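Local coordinates for protein GDP-perosamine synthase (Caulobacter crescentus, PDB 3BN1) that makes GDP-perosamine from GDP-4-keto-6-deoxy-D-mannose and L-glutamate with pyridoxal 5'-phosphate as cofactor, a step toward the LPS O-antigen, at residues G78-V83 with T101-D106; R213-D218 with N231-N236. All coordinates share one frame; numbering follows the deposited sequence.

Contact 1 of 2, residues G78-V83 with T101-D106; sequences GDEVIV and TPVLVD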
ATOM      1  N   GLY A  78      11.778  20.501  -5.194  1.00 14.83           N
ATOM      2  CA  GLY A  78      12.777  21.252  -5.955  1.00 14.03           C
ATOM      3  C   GLY A  78      13.501  20.411  -6.997  1.00 39.82           C
ATOM      4  O   GLY A  78      14.054  20.930  -7.961  1.00 47.53           O
ATOM      5  N   ASP A  79      13.477  19.101  -6.810  1.00 20.51           N
ATOM      6  CA  ASP A  79      14.214  18.233  -7.708  1.00 11.50           C
ATOM      7  C   ASP A  79      13.384  17.954  -8.924  1.00  4.97           C
ATOM      8  O   ASP A  79      12.137  18.023  -8.869  1.00 12.15           O
ATOM      9  CB  ASP A  79      14.494  16.901  -7.043  1.00  8.94           C
ATOM     10  CG  ASP A  79      15.375  17.008  -5.830  1.00 25.67           C
ATOM     11  OD1 ASP A  79      16.172  17.965  -5.721  1.00 12.18           O
ATOM     12  OD2 ASP A  79      15.265  16.098  -4.990  1.00 11.67           O
ATOM     13  N   GLU A  80      14.076  17.627 -10.029  1.00 11.00           N
ATOM     14  CA  GLU A  80      13.389  17.277 -11.280  1.00 14.81           C
ATOM     15  C   GLU A  80      13.787  15.858 -11.614  1.00 26.76           C
ATOM     16  O   GLU A  80      14.922  15.482 -11.348  1.00  8.82           O
ATOM     17  CB  GLU A  80      13.869  18.173 -12.428  1.00  7.53           C
ATOM     18  CG  GLU A  80      13.250  19.584 -12.305  1.00  9.28           C
ATOM     19  CD  GLU A  80      13.803  20.586 -13.310  1.00 23.05           C
ATOM     20  OE1 GLU A  80      14.582  20.174 -14.207  1.00 12.00           O
ATOM     21  OE2 GLU A  80      13.474  21.799 -13.193  1.00 21.54           O
ATOM     22  N   VAL A  81      12.858  15.071 -12.161  1.00 11.08           N
ATOM     23  CA  VAL A  81      13.156  13.698 -12.594  1.00  6.82           C
ATOM     24  C   VAL A  81      12.603  13.653 -14.009  1.00  9.17           C
ATOM     25  O   VAL A  81      11.402  14.009 -14.241  1.00  6.50           O
ATOM     26  CB  VAL A  81      12.437  12.637 -11.676  1.00  1.28           C
ATOM     27  CG1 VAL A  81      12.565  11.169 -12.148  1.00  6.16           C
ATOM     28  CG2 VAL A  81      12.833  12.897 -10.217  1.00  2.60           C
ATOM     29  N   ILE A  82      13.451  13.186 -14.941  1.00  6.61           N
ATOM     30  CA  ILE A  82      12.985  13.043 -16.305  1.00  7.01           C
ATOM     31  C   ILE A  82      12.285  11.704 -16.466  1.00 24.02           C
ATOM     32  O   ILE A  82      12.865  10.661 -16.117  1.00 10.38           O
ATOM     33  CB  ILE A  82      14.154  13.167 -17.297  1.00  9.23           C
ATOM     34  CG1 ILE A  82      14.622  14.628 -17.328  1.00 13.03           C
ATOM     35  CG2 ILE A  82      13.698  12.749 -18.723  1.00 13.25           C
ATOM     36  CD1 ILE A  82      16.079  14.817 -17.810  1.00  8.72           C
ATOM     37  N   VAL A  83      11.039  11.772 -16.961  1.00 13.70           N
ATOM     38  CA  VAL A  83      10.105  10.659 -17.158  1.00  6.87           C
ATOM     39  C   VAL A  83       9.476  10.794 -18.559  1.00 19.98           C
ATOM     40  O   VAL A  83       9.183  11.920 -18.981  1.00  7.08           O
ATOM     41  CB  VAL A  83       8.972  10.805 -16.136  1.00  9.44           C
ATOM     42  CG1 VAL A  83       7.993   9.637 -16.184  1.00  8.20           C
ATOM     43  CG2 VAL A  83       9.521  11.027 -14.755  1.00 13.66           C
ATOM     44  N   THR A 101       9.375  17.522  -9.370  1.00  3.90           N
ATOM     45  CA  THR A 101       8.846  17.864 -10.702  1.00  4.33           C
ATOM     46  C   THR A 101       9.251  16.895 -11.825  1.00  9.69           C
ATOM     47  O   THR A 101      10.425  16.757 -12.196  1.00 13.40           O
ATOM     48  CB  THR A 101       9.389  19.226 -11.058  1.00 17.40           C
ATOM     49  OG1 THR A 101       8.974  20.170 -10.045  1.00 22.69           O
ATOM     50  CG2 THR A 101       8.915  19.596 -12.392  1.00 19.52           C
ATOM     51  N   PRO A 102       8.247  16.295 -12.441  1.00  9.25           N
ATOM     52  CA  PRO A 102       8.425  15.378 -13.570  1.00  3.68           C
ATOM     53  C   PRO A 102       8.851  16.280 -14.762  1.00 22.76           C
ATOM     54  O   PRO A 102       8.343  17.400 -14.925  1.00 11.02           O
ATOM     55  CB  PRO A 102       6.992  14.868 -13.780  1.00  7.51           C
ATOM     56  CG  PRO A 102       6.343  15.093 -12.476  1.00  5.75           C
ATOM     57  CD  PRO A 102       6.825  16.414 -12.079  1.00 11.93           C
ATOM     58  N   VAL A 103       9.798  15.814 -15.579  1.00 13.50           N
ATOM     59  CA  VAL A 103      10.275  16.539 -16.771  1.00 15.37           C
ATOM     60  C   VAL A 103      10.181  15.531 -17.889  1.00  5.74           C
ATOM     61  O   VAL A 103      10.925  14.521 -17.963  1.00 14.07           O
ATOM     62  CB  VAL A 103      11.708  17.085 -16.600  1.00  8.52           C
ATOM     63  CG1 VAL A 103      12.270  17.696 -17.938  1.00 10.76           C
ATOM     64  CG2 VAL A 103      11.705  18.121 -15.463  1.00  7.93           C
ATOM     65  N   LEU A 104       9.172  15.790 -18.710  1.00  8.69           N
ATOM     66  CA  LEU A 104       8.734  14.863 -19.686  1.00  4.25           C
ATOM     67  C   LEU A 104       9.632  14.878 -20.873  1.00 25.10           C
ATOM     68  O   LEU A 104      10.086  15.929 -21.307  1.00  6.25           O
ATOM     69  CB  LEU A 104       7.269  15.108 -20.140  1.00 13.81           C
ATOM     70  CG  LEU A 104       6.166  15.185 -19.069  1.00 11.00           C
ATOM     71  CD1 LEU A 104       4.793  15.414 -19.648  1.00 10.10           C
ATOM     72  CD2 LEU A 104       6.200  13.896 -18.219  1.00  8.97           C
ATOM     73  N   VAL A 105       9.827  13.669 -21.384  1.00  6.36           N
ATOM     74  CA  VAL A 105      10.667  13.416 -22.569  1.00 11.45           C
ATOM     75  C   VAL A 105       9.896  12.498 -23.561  1.00  6.86           C
ATOM     76  O   VAL A 105       9.025  11.691 -23.158  1.00  7.95           O
ATOM     77  CB  VAL A 105      12.027  12.751 -22.184  1.00  6.90           C
ATOM     78  CG1 VAL A 105      11.790  11.358 -21.534  1.00 11.00           C
ATOM     79  CG2 VAL A 105      12.923  12.685 -23.416  1.00  4.84           C
ATOM     80  N   ASP A 106      10.175  12.677 -24.856  1.00  8.88           N
ATOM     81  CA  ASP A 106       9.485  11.957 -25.928  1.00  7.45           C
ATOM     82  C   ASP A 106      10.125  10.595 -26.018  1.00  6.05           C
ATOM     83  O   ASP A 106      11.170  10.370 -25.424  1.00  8.32           O
ATOM     84  CB  ASP A 106       9.707  12.640 -27.285  1.00  6.80           C
ATOM     85  CG  ASP A 106       8.520  12.544 -28.173  1.00  4.82           C
ATOM     86  OD1 ASP A 106       7.605  11.779 -27.816  1.00  3.89           O
ATOM     87  OD2 ASP A 106       8.494  13.214 -29.221  1.00  8.74           O
TER
HETATM   88  O   HOH W   1       9.403  20.376  -7.226  1.00 23.84           O

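Contact 2 of 2, residues R213-D218 with N231-N236; sequences RGQGMD and NYRMTN. With ACT (acetate ion), chain E.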
ATOM      1  N   ARG A 213      10.090   1.447   4.175  1.00  5.05           N
ATOM      2  CA  ARG A 213       9.024   0.475   3.904  1.00  2.14           C
ATOM      3  C   ARG A 213       8.315   0.085   5.186  1.00 18.89           C
ATOM      4  O   ARG A 213       7.099  -0.083   5.202  1.00  8.83           O
ATOM      5  CB  ARG A 213       9.618  -0.782   3.268  1.00  4.55           C
ATOM      6  CG  ARG A 213       8.508  -1.803   2.911  1.00 18.51           C
ATOM      7  CD  ARG A 213       9.074  -3.077   2.323  1.00 12.45           C
ATOM      8  NE  ARG A 213       9.930  -3.767   3.283  1.00 10.95           N
ATOM      9  CZ  ARG A 213      10.557  -4.930   3.051  1.00 24.94           C
ATOM     10  NH1 ARG A 213      10.439  -5.634   1.903  1.00  7.53           N
ATOM     11  NH2 ARG A 213      11.343  -5.408   4.002  1.00 13.98           N
ATOM     12  N   GLY A 214       9.115  -0.100   6.233  1.00 12.01           N
ATOM     13  CA  GLY A 214       8.649  -0.564   7.545  1.00  9.35           C
ATOM     14  C   GLY A 214       8.335   0.536   8.535  1.00 22.31           C
ATOM     15  O   GLY A 214       8.752   0.475   9.707  1.00  7.67           O
ATOM     16  N   GLN A 215       7.508   1.473   8.056  1.00  7.29           N
ATOM     17  CA  GLN A 215       7.014   2.594   8.851  1.00  9.14           C
ATOM     18  C   GLN A 215       8.122   3.437   9.427  1.00 11.19           C
ATOM     19  O   GLN A 215       7.863   4.156  10.368  1.00 11.28           O
ATOM     20  CB  GLN A 215       6.081   2.159   9.959  1.00  2.31           C
ATOM     21  CG  GLN A 215       4.812   1.436   9.440  1.00  4.96           C
ATOM     22  CD  GLN A 215       3.659   2.364   9.162  1.00  4.73           C
ATOM     23  OE1 GLN A 215       3.887   3.518   8.800  1.00 10.20           O
ATOM     24  NE2 GLN A 215       2.426   1.940   9.491  1.00  9.41           N
ATOM     25  N   GLY A 216       9.337   3.402   8.872  1.00  5.15           N
ATOM     26  CA  GLY A 216      10.400   4.269   9.431  1.00  7.87           C
ATOM     27  C   GLY A 216      10.900   3.799  10.842  1.00 13.05           C
ATOM     28  O   GLY A 216      11.593   4.550  11.532  1.00 14.12           O
ATOM     29  N   MET A 217      10.628   2.541  11.231  1.00  7.40           N
ATOM     30  CA  MET A 217      11.078   2.025  12.549  1.00  5.24           C
ATOM     31  C   MET A 217      12.463   1.445  12.514  1.00 18.80           C
ATOM     32  O   MET A 217      12.851   0.724  11.613  1.00 10.78           O
ATOM     33  CB  MET A 217      10.127   0.961  13.089  1.00 15.17           C
ATOM     34  CG  MET A 217      10.385   0.575  14.517  1.00  6.84           C
ATOM     35  SD  MET A 217       9.188  -0.608  15.174  1.00 16.10           S
ATOM     36  CE  MET A 217       9.841  -2.097  14.490  1.00 23.14           C
ATOM     37  N   ASP A 218      13.223   1.728  13.538  1.00  7.22           N
ATOM     38  CA  ASP A 218      14.595   1.276  13.503  1.00  8.98           C
ATOM     39  C   ASP A 218      14.663  -0.232  13.582  1.00  8.57           C
ATOM     40  O   ASP A 218      14.165  -0.809  14.541  1.00 19.07           O
ATOM     41  CB  ASP A 218      15.282   1.960  14.710  1.00  5.77           C
ATOM     42  CG  ASP A 218      16.763   1.680  14.814  1.00 27.06           C
ATOM     43  OD1 ASP A 218      17.243   0.713  14.206  1.00 19.01           O
ATOM     44  OD2 ASP A 218      17.431   2.437  15.538  1.00 20.35           O
ATOM     45  N   ASN A 231       3.786   2.665   5.055  1.00  7.21           N
ATOM     46  CA  ASN A 231       3.400   1.263   5.236  1.00  6.98           C
ATOM     47  C   ASN A 231       3.292   0.695   3.816  1.00  3.05           C
ATOM     48  O   ASN A 231       2.231   0.722   3.176  1.00 13.30           O
ATOM     49  CB  ASN A 231       2.130   0.949   6.074  1.00  6.69           C
ATOM     50  CG  ASN A 231       1.882  -0.551   6.162  1.00 12.12           C
ATOM     51  OD1 ASN A 231       2.604  -1.347   5.502  1.00 13.80           O
ATOM     52  ND2 ASN A 231       0.821  -0.959   6.889  1.00  4.67           N
ATOM     53  N   TYR A 232       4.438   0.217   3.338  1.00 12.42           N
ATOM     54  CA  TYR A 232       4.459  -0.280   1.984  1.00 12.65           C
ATOM     55  C   TYR A 232       4.904  -1.734   1.944  1.00 13.37           C
ATOM     56  O   TYR A 232       5.445  -2.163   0.965  1.00 13.24           O
ATOM     57  CB  TYR A 232       5.414   0.571   1.145  1.00  3.57           C
ATOM     58  CG  TYR A 232       4.930   1.985   0.780  1.00  3.55           C
ATOM     59  CD1 TYR A 232       3.603   2.383   0.975  1.00 10.03           C
ATOM     60  CD2 TYR A 232       5.844   2.940   0.325  1.00  6.93           C
ATOM     61  CE1 TYR A 232       3.175   3.678   0.621  1.00  8.27           C
ATOM     62  CE2 TYR A 232       5.436   4.203  -0.070  1.00  9.07           C
ATOM     63  CZ  TYR A 232       4.098   4.549   0.056  1.00 12.09           C
ATOM     64  OH  TYR A 232       3.759   5.810  -0.319  1.00  9.25           O
ATOM     65  N   ARG A 233       4.705  -2.467   3.025  1.00  6.53           N
ATOM     66  CA  ARG A 233       5.177  -3.845   3.088  1.00 20.34           C
ATOM     67  C   ARG A 233       4.292  -4.799   2.331  1.00 14.03           C
ATOM     68  O   ARG A 233       3.080  -4.667   2.359  1.00  6.24           O
ATOM     69  CB  ARG A 233       5.146  -4.338   4.537  1.00  5.74           C
ATOM     70  CG  ARG A 233       5.895  -3.418   5.460  1.00 11.66           C
ATOM     71  CD  ARG A 233       5.660  -3.841   6.922  1.00 12.69           C
ATOM     72  NE  ARG A 233       4.319  -3.475   7.424  1.00 21.95           N
ATOM     73  CZ  ARG A 233       4.072  -2.734   8.515  1.00 10.01           C
ATOM     74  NH1 ARG A 233       5.077  -2.299   9.280  1.00 19.58           N
ATOM     75  NH2 ARG A 233       2.802  -2.490   8.912  1.00 14.11           N
ATOM     76  N   MET A 234       4.897  -5.856   1.797  1.00 10.28           N
ATOM     77  CA  MET A 234       4.156  -6.921   1.115  1.00  8.38           C
ATOM     78  C   MET A 234       3.696  -7.960   2.169  1.00  8.94           C
ATOM     79  O   MET A 234       4.438  -8.218   3.134  1.00 16.39           O
ATOM     80  CB  MET A 234       5.094  -7.674   0.136  1.00  7.86           C
ATOM     81  CG  MET A 234       4.308  -8.671  -0.703  1.00 11.67           C
ATOM     82  SD  MET A 234       5.319  -9.511  -1.895  1.00 14.81           S
ATOM     83  CE  MET A 234       5.439  -8.271  -3.274  1.00 12.14           C
ATOM     84  N   THR A 235       2.514  -8.563   1.999  1.00  8.21           N
ATOM     85  CA  THR A 235       2.128  -9.643   2.889  1.00  8.32           C
ATOM     86  C   THR A 235       2.839 -10.975   2.518  1.00 26.86           C
ATOM     87  O   THR A 235       3.319 -11.178   1.375  1.00 11.22           O
ATOM     88  CB  THR A 235       0.627  -9.953   2.851  1.00  3.69           C
ATOM     89  OG1 THR A 235       0.188 -10.372   1.517  1.00  7.47           O
ATOM     90  CG2 THR A 235      -0.131  -8.782   3.418  1.00 12.06           C
ATOM     91  N   ASN A 236       2.888 -11.889   3.488  1.00 15.15           N
ATOM     92  CA  ASN A 236       3.483 -13.205   3.279  1.00  5.18           C
ATOM     93  C   ASN A 236       2.618 -13.940   2.265  1.00 14.73           C
ATOM     94  O   ASN A 236       3.129 -14.776   1.520  1.00 10.88           O
ATOM     95  CB  ASN A 236       3.511 -13.995   4.605  1.00  8.94           C
ATOM     96  CG  ASN A 236       4.525 -15.170   4.608  1.00 17.67           C
ATOM     97  OD1 ASN A 236       5.642 -15.076   4.087  1.00 14.31           O
ATOM     98  ND2 ASN A 236       4.143 -16.265   5.274  1.00 12.05           N
TER
HETATM   99  C   ACT E 372       2.475  -1.200  11.842  1.00 33.64           C
HETATM  100  O   ACT E 372       1.905  -0.806  10.781  1.00 11.03           O
HETATM  101  OXT ACT E 372       3.790  -1.536  11.846  1.00 15.54           O
HETATM  102  CH3 ACT E 372       1.707  -1.254  13.133  1.00 14.15           C

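Contact 1 of 2, residues G78-V83 with T101-D106
Glu-80 and Val-103 meet on one face of a parallel strand pair, 80-83 beside 101-105. Five backbone hydrogen bonds join the two segments. The first, Thr-101 N to Asp-79 O, is almost straight at 178°. Pro-102 has no N-H to give, but its CA lies 3.3 Å from Val-81 O in a CA-H...O contact.

The side chain of Glu-80 leans on one methyl group. Its CB sits 3.7 Å from Val-103 CG2, and CG and CD stay close to the same methyl. OE1 is only 3.8 Å from Val-103 CG2. Residues just before strand 127-130 hold the carboxylate, OE1 by Thr-124 and OE2 by a salt bridge with Arg-126. CG lies anti to the carbonyl carbon (chi1 -75°), which carries the extended chain obliquely across the valine.

Farther along the same face, Ile-82 CG1 touches Val-103 CB at 3.9 Å. Its other branch, CG2, reaches Val-105 CG1 at 3.7 Å, and the two side chains cross at about a right angle. On the other face, Val-81 and Pro-102 both pack on Val-95 of helix 90-98. With that helix the pair forms a beta-alpha-beta crossover at the edge of the seven-stranded sheet of an aspartate aminotransferase-type fold.

Contact 2 of 2, residues R213-D218 with N231-N236
Arg-213, the last residue of helix 203-213, accepts a long, nearly straight backbone bond from Tyr-232, with Tyr-232 N 3.3 Å from Arg-213 O and on a lone pair of that oxygen. The chain then leaves the helix at Gly-214 and makes a type I' turn to Met-217.

The Arg-213 side chain runs past the backbone of the other segment, its CG 3.6 Å from Tyr-232 O. Its NH1 goes on to Glu-44 and Ala-58 O. Arg-233 packs its CG against Arg-213 O at 3.6 Å. It then bends at chi3 (-75°), and its guanidinium takes an acetate ion at its edge. NH2 bonds acetate O at 2.7 Å, and NH1 bonds acetate OXT at 3.0 Å.

Gln-215 bends at chi2 (-90°), and its NE2 bonds the same acetate O at 3.1 Å. Its CG is 3.7 Å from Arg-233 NH1, and its amide plane stands 77° from the guanidinium. The amide also passes Asn-231, with NE2 3.6 Å from Asn-231 CB.

The second subunit completes the polar network. Glu-194 of that subunit pairs with Arg-233 NE, and Asn-231 ND2 bonds the pyridoxal phosphate-lysine side chain there. Gln-215 NE2 also bonds Thr-63 of the second subunit. The acetate probably comes from the crystallisation liquor. Its two-oxygen grip by Arg-233 suggests that an anion can be accepted here, beside the neighbour's cofactor, consistent with an active site built at the dimer interface.

Overall arrangement
Contact 1 is the more buried and joins regular strands of the large sheet through repeated backbone bonds and aliphatic side chains. Contact 2 is only partly buried. It ties the end of helix 203-213 and the turn after it to the segment leading into helix 236-247 with a single backbone bond, and relies more on polar and charged groups. The centres of contact 1 and contact 2 are about 28 Å apart, their nearest atoms about 15 Å. The two contacts hold different elements. Both lie within one chain, but 78-83 and 101-106 touch no other protein chain of the assembly, whereas 213-218 and 231-236 border the dimer interface and reach the second subunit's cofactor.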